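Local coordinates for oxidoreductase, FMN-binding (Shewanella oneidensis, PDB 2GQ8), which binds FMN in a TIM barrel of the NADH:flavin oxidoreductase family and probably reduces carbon-carbon double bonds with NADH or NADPH, at residues I178-A183 and E216-L221; E57-S62 and I97-W102; M25-A30 and A347-G352. All coordinates share one frame; numbering follows the deposited sequence.

All three contacts reach one FMN and the p-hydroxyacetophenone bound beside it. Interactions 1 and 2, with centres about 11 Å apart, share the barrel sheet: strands 177-181 and 96-102 are neighbours, probably joined by hydrogen bonds from Glu179 N to Ala99 O (2.7 Å) and from Leu101 N to Glu179 O (2.9 Å). Both meet the pyrimidine end of the flavin, whereas interaction 3 meets its O4 and C7M methyl. Interaction 3 has its centre about 15 Å from that of interaction 2 and touches it where Trp102 CH2 meets Thr26 OG1 at 3.5 Å. Interactions 1 and 3 do not touch, their centres about 24 Å apart on opposite sides of the chain's centre.

Interaction 1 (I178-A183 and E216-L221); sequences IELHAA and EVVAAL. With FMN (flavin mononucleotide), chain E; AC6 (p-hydroxyacetophenone), chain D.
Leu180 meets the helix 216-221 with both of its methyl groups. CD2 reaches farthest, lying 3.7 Å from CG2 of Val218 and 3.8 Å from CG1 of Val217, while CD1 rests against that same Val217 methyl and against Leu221 CD1. Leu180 and Leu221 run nearly at right angles, and the Leu221 methyl CD1 also lies 4.0 Å from Leu180 CB. Two residues earlier on the strand, Ile178 CD1 touches the same Leu221 CD1 at 3.9 Å, so a single methyl bridges two residues of the strand. Ile178 sends CG1 between its backbone N and carbonyl carbon (chi1 63°), and chi2 then carries CD1 out to the helix. No hydrogen bond crosses this contact; it is wholly apolar and buried, with Tyr163 of helix 153-172 packing on Leu180 and Val217, and Leu259 on Val218.

Strand and helix run almost antiparallel, at 167°, with their axes 10.6 Å apart. Glu179 points away from the helix, into the barrel, and His181 reaches the ligands. The carboxylate of Glu179 accepts from Gln100 NE2, which in turn binds the flavin. His181 NE2 shares a hydrogen bond of 2.7 Å with the phenol O1 of p-hydroxyacetophenone, a partner near the plane of the ring; Asn184 ND2 also binds this ligand. FMN O2 lies above one face of the imidazole, nearer its edge than its centre. The other ring nitrogen, ND1, accepts from the backbone N of Ala183, which probably limits the ring's rotation and keeps NE2 turned to the phenol. Helix outside, ligand-binding residues inside: this is the two-sided layering of a TIM barrel strand, whose C-terminal end opens on the flavin site.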
# COMPACT_ATOMS: atom_id res chain seq x y z
N ILE A 178 5.36 -7.14 -6.12
CA ILE A 178 5.02 -6.67 -4.78
C ILE A 178 5.16 -5.16 -4.69
O ILE A 178 5.90 -4.56 -5.47
CB ILE A 178 5.92 -7.30 -3.67
CG1 ILE A 178 7.40 -6.90 -3.85
CG2 ILE A 178 5.77 -8.81 -3.69
CD1 ILE A 178 7.81 -5.59 -3.13
N GLU A 179 4.42 -4.56 -3.77
CA GLU A 179 4.53 -3.12 -3.53
C GLU A 179 4.98 -2.97 -2.09
O GLU A 179 4.34 -3.47 -1.17
CB GLU A 179 3.19 -2.40 -3.70
CG GLU A 179 3.32 -0.89 -3.44
CD GLU A 179 2.01 -0.16 -3.53
OE1 GLU A 179 1.41 0.11 -2.47
OE2 GLU A 179 1.58 0.14 -4.66
N LEU A 180 6.10 -2.29 -1.89
CA LEU A 180 6.58 -2.08 -0.54
C LEU A 180 5.83 -0.92 0.08
O LEU A 180 5.89 0.20 -0.44
CB LEU A 180 8.08 -1.78 -0.55
CG LEU A 180 8.66 -1.36 0.81
CD1 LEU A 180 8.54 -2.51 1.80
CD2 LEU A 180 10.13 -0.97 0.61
N HIS A 181 5.11 -1.17 1.17
CA HIS A 181 4.40 -0.08 1.83
C HIS A 181 5.42 0.70 2.66
O HIS A 181 5.82 0.26 3.74
CB HIS A 181 3.31 -0.61 2.76
CG HIS A 181 2.30 0.42 3.15
ND1 HIS A 181 2.52 1.77 3.00
CD2 HIS A 181 1.04 0.30 3.65
CE1 HIS A 181 1.45 2.44 3.39
NE2 HIS A 181 0.54 1.57 3.79
N ALA A 182 5.85 1.85 2.14
CA ALA A 182 6.80 2.70 2.85
C ALA A 182 6.10 4.02 3.08
O ALA A 182 6.73 5.07 3.26
CB ALA A 182 8.06 2.91 2.00
N ALA A 183 4.78 3.96 3.11
CA ALA A 183 3.98 5.17 3.27
C ALA A 183 3.08 5.15 4.50
O ALA A 183 3.22 4.31 5.40
CB ALA A 183 3.12 5.39 2.00
N GLU A 216 18.03 -0.49 2.14
CA GLU A 216 18.35 -1.89 2.38
C GLU A 216 17.19 -2.84 2.16
O GLU A 216 17.39 -3.95 1.66
CB GLU A 216 18.93 -2.04 3.79
CG GLU A 216 20.25 -1.28 3.94
CD GLU A 216 20.80 -1.27 5.35
OE1 GLU A 216 21.96 -0.81 5.52
OE2 GLU A 216 20.10 -1.70 6.29
N VAL A 217 15.98 -2.42 2.52
CA VAL A 217 14.81 -3.28 2.30
C VAL A 217 14.58 -3.44 0.80
O VAL A 217 14.36 -4.55 0.30
CB VAL A 217 13.54 -2.69 2.95
CG1 VAL A 217 12.31 -3.50 2.51
CG2 VAL A 217 13.66 -2.73 4.47
N VAL A 218 14.64 -2.34 0.06
CA VAL A 218 14.44 -2.42 -1.38
C VAL A 218 15.53 -3.26 -2.04
O VAL A 218 15.26 -4.04 -2.95
CB VAL A 218 14.39 -0.99 -2.00
CG1 VAL A 218 14.40 -1.08 -3.52
CG2 VAL A 218 13.12 -0.27 -1.53
N ALA A 219 16.77 -3.13 -1.57
CA ALA A 219 17.86 -3.90 -2.15
C ALA A 219 17.55 -5.40 -2.02
O ALA A 219 17.76 -6.17 -2.95
CB ALA A 219 19.18 -3.57 -1.44
N ALA A 220 17.04 -5.78 -0.85
CA ALA A 220 16.70 -7.18 -0.58
C ALA A 220 15.54 -7.66 -1.45
O ALA A 220 15.55 -8.78 -1.96
CB ALA A 220 16.36 -7.36 0.89
N LEU A 221 14.53 -6.81 -1.61
CA LEU A 221 13.38 -7.17 -2.42
C LEU A 221 13.78 -7.37 -3.88
O LEU A 221 13.38 -8.34 -4.51
CB LEU A 221 12.31 -6.08 -2.32
CG LEU A 221 11.70 -5.94 -0.93
CD1 LEU A 221 10.85 -4.67 -0.85
CD2 LEU A 221 10.84 -7.17 -0.61
N1 FMN E . -3.23 2.46 1.59
C2 FMN E . -2.16 1.54 1.60
O2 FMN E . -1.08 1.81 1.18
N3 FMN E . -2.40 0.28 2.21
C4 FMN E . -3.63 -0.22 2.46
O4 FMN E . -3.83 -1.37 3.23
C4A FMN E . -4.78 0.78 2.65
N5 FMN E . -5.94 0.51 3.31
C5A FMN E . -6.99 1.36 3.06
C6 FMN E . -8.32 0.89 3.64
C7 FMN E . -9.46 1.72 3.33
C7M FMN E . -10.83 1.12 3.60
C8 FMN E . -9.42 2.85 2.45
C8M FMN E . -10.49 3.88 1.99
C9 FMN E . -8.15 3.37 2.05
C9A FMN E . -6.84 2.65 2.37
N10 FMN E . -5.52 2.93 1.87
C10 FMN E . -4.44 2.08 1.97
C1' FMN E . -5.28 4.20 1.16
C2' FMN E . -5.70 4.02 -0.30
O2' FMN E . -4.85 3.14 -1.01
C3' FMN E . -5.74 5.38 -1.03
O3' FMN E . -4.41 5.93 -1.13
C4' FMN E . -6.68 6.42 -0.44
O4' FMN E . -7.98 5.84 -0.17
C5' FMN E . -6.83 7.70 -1.23
O5' FMN E . -7.46 7.45 -2.50
P FMN E . -9.03 7.73 -2.72
O1P FMN E . -9.80 6.75 -1.90
O2P FMN E . -9.30 9.16 -2.36
O3P FMN E . -9.20 7.50 -4.25
C1 AC6 D . -2.83 2.37 5.08
C2 AC6 D . -3.91 3.50 5.08
C3 AC6 D . -5.08 3.09 5.72
C4 AC6 D . -5.28 1.86 6.39
C5 AC6 D . -4.26 0.90 6.29
C6 AC6 D . -3.04 1.11 5.64
O1 AC6 D . -1.78 2.78 4.34
O2 AC6 D . -7.35 2.47 7.29
C7 AC6 D . -6.37 1.45 7.23
C8 AC6 D . -6.76 0.26 8.11

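Interaction 2 (E57-S62 and I97-W102). With FMN (flavin mononucleotide), chain E; AC6 (p-hydroxyacetophenone), chain D.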
# COMPACT_ATOMS: atom_id res chain seq x y z
N GLU A 57 -4.54 -5.20 -0.62
CA GLU A 57 -4.56 -4.53 0.67
C GLU A 57 -3.25 -4.91 1.35
O GLU A 57 -2.65 -5.94 1.02
CB GLU A 57 -5.71 -5.10 1.49
CG GLU A 57 -5.62 -6.61 1.65
CD GLU A 57 -6.97 -7.26 1.81
OE1 GLU A 57 -7.44 -7.38 2.96
OE2 GLU A 57 -7.57 -7.64 0.78
N GLY A 58 -2.82 -4.10 2.31
CA GLY A 58 -1.59 -4.43 3.01
C GLY A 58 -1.65 -5.84 3.56
O GLY A 58 -2.67 -6.27 4.10
N THR A 59 -0.57 -6.59 3.40
CA THR A 59 -0.54 -7.95 3.94
C THR A 59 0.74 -8.04 4.79
O THR A 59 1.85 -7.83 4.30
CB THR A 59 -0.62 -9.00 2.79
OG1 THR A 59 -0.61 -10.32 3.35
CG2 THR A 59 0.52 -8.84 1.79
N GLN A 60 0.56 -8.31 6.08
CA GLN A 60 1.69 -8.36 7.00
C GLN A 60 2.72 -9.44 6.71
O GLN A 60 2.40 -10.59 6.40
CB GLN A 60 1.21 -8.47 8.45
CG GLN A 60 0.40 -9.72 8.73
CD GLN A 60 -1.09 -9.46 8.66
OE1 GLN A 60 -1.54 -8.49 8.04
NE2 GLN A 60 -1.87 -10.34 9.29
N ILE A 61 3.98 -9.05 6.84
CA ILE A 61 5.10 -9.94 6.56
C ILE A 61 5.49 -10.84 7.71
O ILE A 61 6.34 -11.72 7.55
CB ILE A 61 6.33 -9.13 6.13
CG1 ILE A 61 6.78 -8.22 7.28
CG2 ILE A 61 6.00 -8.30 4.89
CD1 ILE A 61 8.06 -7.45 6.98
N SER A 62 4.87 -10.63 8.87
CA SER A 62 5.16 -11.42 10.06
C SER A 62 4.11 -11.17 11.12
O SER A 62 3.30 -10.25 11.01
CB SER A 62 6.53 -11.04 10.63
OG SER A 62 6.45 -9.78 11.27
N ILE A 97 -1.73 -8.22 -10.62
CA ILE A 97 -1.94 -7.93 -9.21
C ILE A 97 -0.63 -8.00 -8.42
O ILE A 97 0.14 -8.95 -8.56
CB ILE A 97 -3.02 -8.88 -8.59
CG1 ILE A 97 -3.22 -8.55 -7.11
CG2 ILE A 97 -2.62 -10.34 -8.78
CD1 ILE A 97 -4.48 -9.17 -6.51
N PHE A 98 -0.37 -6.96 -7.63
CA PHE A 98 0.84 -6.89 -6.81
C PHE A 98 0.43 -6.99 -5.35
O PHE A 98 -0.62 -6.48 -4.95
CB PHE A 98 1.54 -5.54 -7.01
CG PHE A 98 2.52 -5.51 -8.17
CD1 PHE A 98 2.23 -6.16 -9.37
CD2 PHE A 98 3.72 -4.81 -8.05
CE1 PHE A 98 3.13 -6.10 -10.45
CE2 PHE A 98 4.62 -4.75 -9.12
CZ PHE A 98 4.32 -5.39 -10.32
N ALA A 99 1.25 -7.65 -4.54
CA ALA A 99 0.96 -7.78 -3.11
C ALA A 99 1.63 -6.64 -2.35
O ALA A 99 2.82 -6.40 -2.53
CB ALA A 99 1.49 -9.12 -2.59
N GLN A 100 0.88 -5.92 -1.51
CA GLN A 100 1.51 -4.84 -0.76
C GLN A 100 2.08 -5.40 0.53
O GLN A 100 1.33 -5.71 1.47
CB GLN A 100 0.53 -3.70 -0.42
CG GLN A 100 1.27 -2.55 0.29
CD GLN A 100 0.37 -1.45 0.80
OE1 GLN A 100 -0.49 -1.67 1.65
NE2 GLN A 100 0.58 -0.23 0.29
N LEU A 101 3.40 -5.53 0.58
CA LEU A 101 4.09 -6.06 1.76
C LEU A 101 4.06 -5.02 2.86
O LEU A 101 4.56 -3.90 2.69
CB LEU A 101 5.52 -6.44 1.40
CG LEU A 101 5.59 -7.43 0.23
CD1 LEU A 101 7.03 -7.88 0.05
CD2 LEU A 101 4.68 -8.63 0.49
N TRP A 102 3.51 -5.41 3.99
CA TRP A 102 3.28 -4.49 5.09
C TRP A 102 3.93 -4.75 6.44
O TRP A 102 3.94 -5.89 6.93
CB TRP A 102 1.76 -4.46 5.30
CG TRP A 102 1.16 -3.28 5.99
CD1 TRP A 102 1.72 -2.05 6.21
CD2 TRP A 102 -0.20 -3.18 6.43
NE1 TRP A 102 0.79 -1.19 6.75
CE2 TRP A 102 -0.40 -1.87 6.90
CE3 TRP A 102 -1.27 -4.09 6.47
CZ2 TRP A 102 -1.63 -1.42 7.39
CZ3 TRP A 102 -2.50 -3.65 6.96
CH2 TRP A 102 -2.67 -2.33 7.42
N1 FMN E . -3.23 2.46 1.59
C2 FMN E . -2.16 1.54 1.60
O2 FMN E . -1.08 1.81 1.18
N3 FMN E . -2.40 0.28 2.21
C4 FMN E . -3.63 -0.22 2.46
O4 FMN E . -3.83 -1.37 3.23
C4A FMN E . -4.78 0.78 2.65
N5 FMN E . -5.94 0.51 3.31
C5A FMN E . -6.99 1.36 3.06
C6 FMN E . -8.32 0.89 3.64
C7 FMN E . -9.46 1.72 3.33
C7M FMN E . -10.83 1.12 3.60
C8 FMN E . -9.42 2.85 2.45
C8M FMN E . -10.49 3.88 1.99
C9 FMN E . -8.15 3.37 2.05
C9A FMN E . -6.84 2.65 2.37
N10 FMN E . -5.52 2.93 1.87
C10 FMN E . -4.44 2.08 1.97
C1' FMN E . -5.28 4.20 1.16
C2' FMN E . -5.70 4.02 -0.30
O2' FMN E . -4.85 3.14 -1.01
C3' FMN E . -5.74 5.38 -1.03
O3' FMN E . -4.41 5.93 -1.13
C4' FMN E . -6.68 6.42 -0.44
O4' FMN E . -7.98 5.84 -0.17
C5' FMN E . -6.83 7.70 -1.23
O5' FMN E . -7.46 7.45 -2.50
P FMN E . -9.03 7.73 -2.72
O1P FMN E . -9.80 6.75 -1.90
O2P FMN E . -9.30 9.16 -2.36
O3P FMN E . -9.20 7.50 -4.25
C1 AC6 D . -2.83 2.37 5.08
C2 AC6 D . -3.91 3.50 5.08
C3 AC6 D . -5.08 3.09 5.72
C4 AC6 D . -5.28 1.86 6.39
C5 AC6 D . -4.26 0.90 6.29
C6 AC6 D . -3.04 1.11 5.64
O1 AC6 D . -1.78 2.78 4.34
O2 AC6 D . -7.35 2.47 7.29
C7 AC6 D . -6.37 1.45 7.23
C8 AC6 D . -6.76 0.26 8.11
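Thr59 joins the two parallel strands from both of its peptide groups. Its N donates to Gln100 O at 2.8 Å, nearly in line with that C=O, and its O accepts from Trp102 N at 3.0 Å; Ile61 N then continues the ladder to Trp102 O. Gln60 CA adds a CH...O contact to the last carbonyl. Bonds to the flavin come from the Gln100 side chain and the Gly58 backbone N. Gln100, extended with CG trans to the backbone N (chi1 -176°), grips two edge atoms: OE1 accepts from FMN N3 and NE2 donates almost straight (175°) to FMN O2, both at 2.8 Å. Gly58 N binds FMN O4.

In van der Waals contacts, Trp102 CE3 lies 3.4 Å from the Gly58 carbonyl carbon, and CZ2 comes equally near C6 of p-hydroxyacetophenone, while FMN O4 lies over one face of the indole. A CB on Gly58 would strike this ring. A leucine in place of Trp102 would probably leave a gap beside Gly58 and the phenol ring. Apolar Ile61 CG2 packs on Leu101 CB. The strands belong to a beta-alpha-beta unit with helix 77-93, and helix 153-172 packs against Ile61.

Interaction 3 (M25-A30 and A347-G352); sequences MTRSRA and ATLFGG. With FMN (flavin mononucleotide), chain E; AC6 (p-hydroxyacetophenone), chain D.
Thr348 O is gripped by both arginines of segment 25-30: Arg29 NH2 donates at 2.9 Å, in the carbonyl plane, and Arg27 NH2 at 3.3 Å, tilted from it. Arg27, bent at chi2 and chi3 (both near -55°), curls back so that its NE gives a nearly straight bond (171°) of 2.8 Å on a lone pair of Leu349 O. A second shared acceptor is Arg27 O, which takes Arg29 NH1 at 2.9 Å and Gly351 N at 3.1 Å. Arg27 thus holds both Thr348 O and Leu349 O by its edge, while Arg29 holds Thr348 O, has a weak bond to Leu349 O, and sends NE on to Gly353 O. A water links Ser28 O to Gly352 O.

Nearer the flavin, Phe350 CE2 approaches Thr26 O at 3.2 Å, a buried carbonyl with no polar partner in the model. Thr26 OG1 donates to FMN O4 at 2.7 Å. Leu349 CD2 and Phe350 CZ both rest near the C7M methyl of the dimethylbenzene ring, and CZ also comes near O2 of p-hydroxyacetophenone. The contact joins the loop after strand 20-22 to the chain beyond helix 331-337, with Ile326 of helix 323-327 packing against Met25, Arg27 and Leu349.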
# COMPACT_ATOMS: atom_id res chain seq x y z
N MET A 25 -6.14 -1.49 -0.32
CA MET A 25 -7.16 -1.10 0.64
C MET A 25 -7.52 -2.21 1.62
O MET A 25 -8.14 -3.20 1.26
CB MET A 25 -8.43 -0.61 -0.07
CG MET A 25 -8.22 0.72 -0.76
SD MET A 25 -9.71 1.34 -1.58
CE MET A 25 -9.89 0.12 -2.92
N THR A 26 -7.08 -2.02 2.85
CA THR A 26 -7.35 -2.96 3.94
C THR A 26 -8.86 -3.10 4.12
O THR A 26 -9.55 -2.10 4.26
CB THR A 26 -6.77 -2.42 5.25
OG1 THR A 26 -5.34 -2.41 5.17
CG2 THR A 26 -7.21 -3.28 6.44
N ARG A 27 -9.36 -4.33 4.11
CA ARG A 27 -10.79 -4.58 4.30
C ARG A 27 -11.01 -5.48 5.52
O ARG A 27 -12.15 -5.71 5.93
CB ARG A 27 -11.41 -5.21 3.05
CG ARG A 27 -11.21 -4.39 1.78
CD ARG A 27 -11.70 -2.95 1.92
NE ARG A 27 -13.10 -2.90 2.33
CZ ARG A 27 -14.14 -3.01 1.50
NH1 ARG A 27 -13.94 -3.16 0.20
NH2 ARG A 27 -15.37 -3.00 1.99
N SER A 28 -9.92 -5.97 6.09
CA SER A 28 -9.97 -6.82 7.27
C SER A 28 -11.03 -7.92 7.19
O SER A 28 -11.90 -8.04 8.06
CB SER A 28 -10.20 -5.96 8.51
OG SER A 28 -9.07 -5.12 8.73
N ARG A 29 -10.93 -8.73 6.13
CA ARG A 29 -11.86 -9.83 5.89
C ARG A 29 -11.15 -11.18 5.94
O ARG A 29 -11.74 -12.20 5.57
CB ARG A 29 -12.52 -9.69 4.51
CG ARG A 29 -13.35 -8.42 4.26
CD ARG A 29 -14.49 -8.32 5.24
NE ARG A 29 -15.70 -7.65 4.74
CZ ARG A 29 -15.85 -6.33 4.60
NH1 ARG A 29 -14.86 -5.50 4.92
NH2 ARG A 29 -17.02 -5.84 4.22
N ALA A 30 -9.90 -11.21 6.40
CA ALA A 30 -9.15 -12.47 6.41
C ALA A 30 -9.76 -13.51 7.35
O ALA A 30 -10.24 -13.18 8.43
CB ALA A 30 -7.70 -12.20 6.78
N ALA A 347 -19.32 2.03 7.34
CA ALA A 347 -19.58 0.98 8.32
C ALA A 347 -19.15 -0.42 7.91
O ALA A 347 -18.92 -1.28 8.77
CB ALA A 347 -21.06 0.97 8.69
N THR A 348 -19.04 -0.66 6.61
CA THR A 348 -18.66 -1.98 6.16
C THR A 348 -17.28 -2.04 5.50
O THR A 348 -16.94 -3.02 4.84
CB THR A 348 -19.72 -2.56 5.21
OG1 THR A 348 -20.01 -1.61 4.18
CG2 THR A 348 -21.00 -2.87 6.00
N LEU A 349 -16.47 -1.01 5.71
CA LEU A 349 -15.13 -1.01 5.15
C LEU A 349 -14.28 -2.10 5.79
O LEU A 349 -13.51 -2.77 5.10
CB LEU A 349 -14.44 0.34 5.38
CG LEU A 349 -14.93 1.52 4.53
CD1 LEU A 349 -14.25 2.79 5.00
CD2 LEU A 349 -14.63 1.26 3.04
N PHE A 350 -14.41 -2.26 7.10
CA PHE A 350 -13.61 -3.24 7.83
C PHE A 350 -14.39 -4.33 8.55
O PHE A 350 -15.40 -4.06 9.20
CB PHE A 350 -12.73 -2.54 8.87
CG PHE A 350 -11.96 -1.37 8.33
CD1 PHE A 350 -12.29 -0.08 8.70
CD2 PHE A 350 -10.91 -1.57 7.44
CE1 PHE A 350 -11.59 1.02 8.20
CE2 PHE A 350 -10.20 -0.49 6.94
CZ PHE A 350 -10.54 0.81 7.31
N GLY A 351 -13.88 -5.55 8.45
CA GLY A 351 -14.50 -6.67 9.11
C GLY A 351 -15.78 -7.14 8.46
O GLY A 351 -16.20 -6.63 7.42
N GLY A 352 -16.42 -8.13 9.08
CA GLY A 352 -17.65 -8.65 8.53
C GLY A 352 -17.44 -9.65 7.41
O GLY A 352 -16.41 -10.31 7.35
N1 FMN E . -3.23 2.46 1.59
C2 FMN E . -2.16 1.54 1.60
O2 FMN E . -1.08 1.81 1.18
N3 FMN E . -2.40 0.28 2.21
C4 FMN E . -3.63 -0.22 2.46
O4 FMN E . -3.83 -1.37 3.23
C4A FMN E . -4.78 0.78 2.65
N5 FMN E . -5.94 0.51 3.31
C5A FMN E . -6.99 1.36 3.06
C6 FMN E . -8.32 0.89 3.64
C7 FMN E . -9.46 1.72 3.33
C7M FMN E . -10.83 1.12 3.60
C8 FMN E . -9.42 2.85 2.45
C8M FMN E . -10.49 3.88 1.99
C9 FMN E . -8.15 3.37 2.05
C9A FMN E . -6.84 2.65 2.37
N10 FMN E . -5.52 2.93 1.87
C10 FMN E . -4.44 2.08 1.97
C1' FMN E . -5.28 4.20 1.16
C2' FMN E . -5.70 4.02 -0.30
O2' FMN E . -4.85 3.14 -1.01
C3' FMN E . -5.74 5.38 -1.03
O3' FMN E . -4.41 5.93 -1.13
C4' FMN E . -6.68 6.42 -0.44
O4' FMN E . -7.98 5.84 -0.17
C5' FMN E . -6.83 7.70 -1.23
O5' FMN E . -7.46 7.45 -2.50
P FMN E . -9.03 7.73 -2.72
O1P FMN E . -9.80 6.75 -1.90
O2P FMN E . -9.30 9.16 -2.36
O3P FMN E . -9.20 7.50 -4.25
C1 AC6 D . -2.83 2.37 5.08
C2 AC6 D . -3.91 3.50 5.08
C3 AC6 D . -5.08 3.09 5.72
C4 AC6 D . -5.28 1.86 6.39
C5 AC6 D . -4.26 0.90 6.29
C6 AC6 D . -3.04 1.11 5.64
O1 AC6 D . -1.78 2.78 4.34
O2 AC6 D . -7.35 2.47 7.29
C7 AC6 D . -6.37 1.45 7.23
C8 AC6 D . -6.76 0.26 8.11
O HOH W 1 -13.84 -10.19 9.10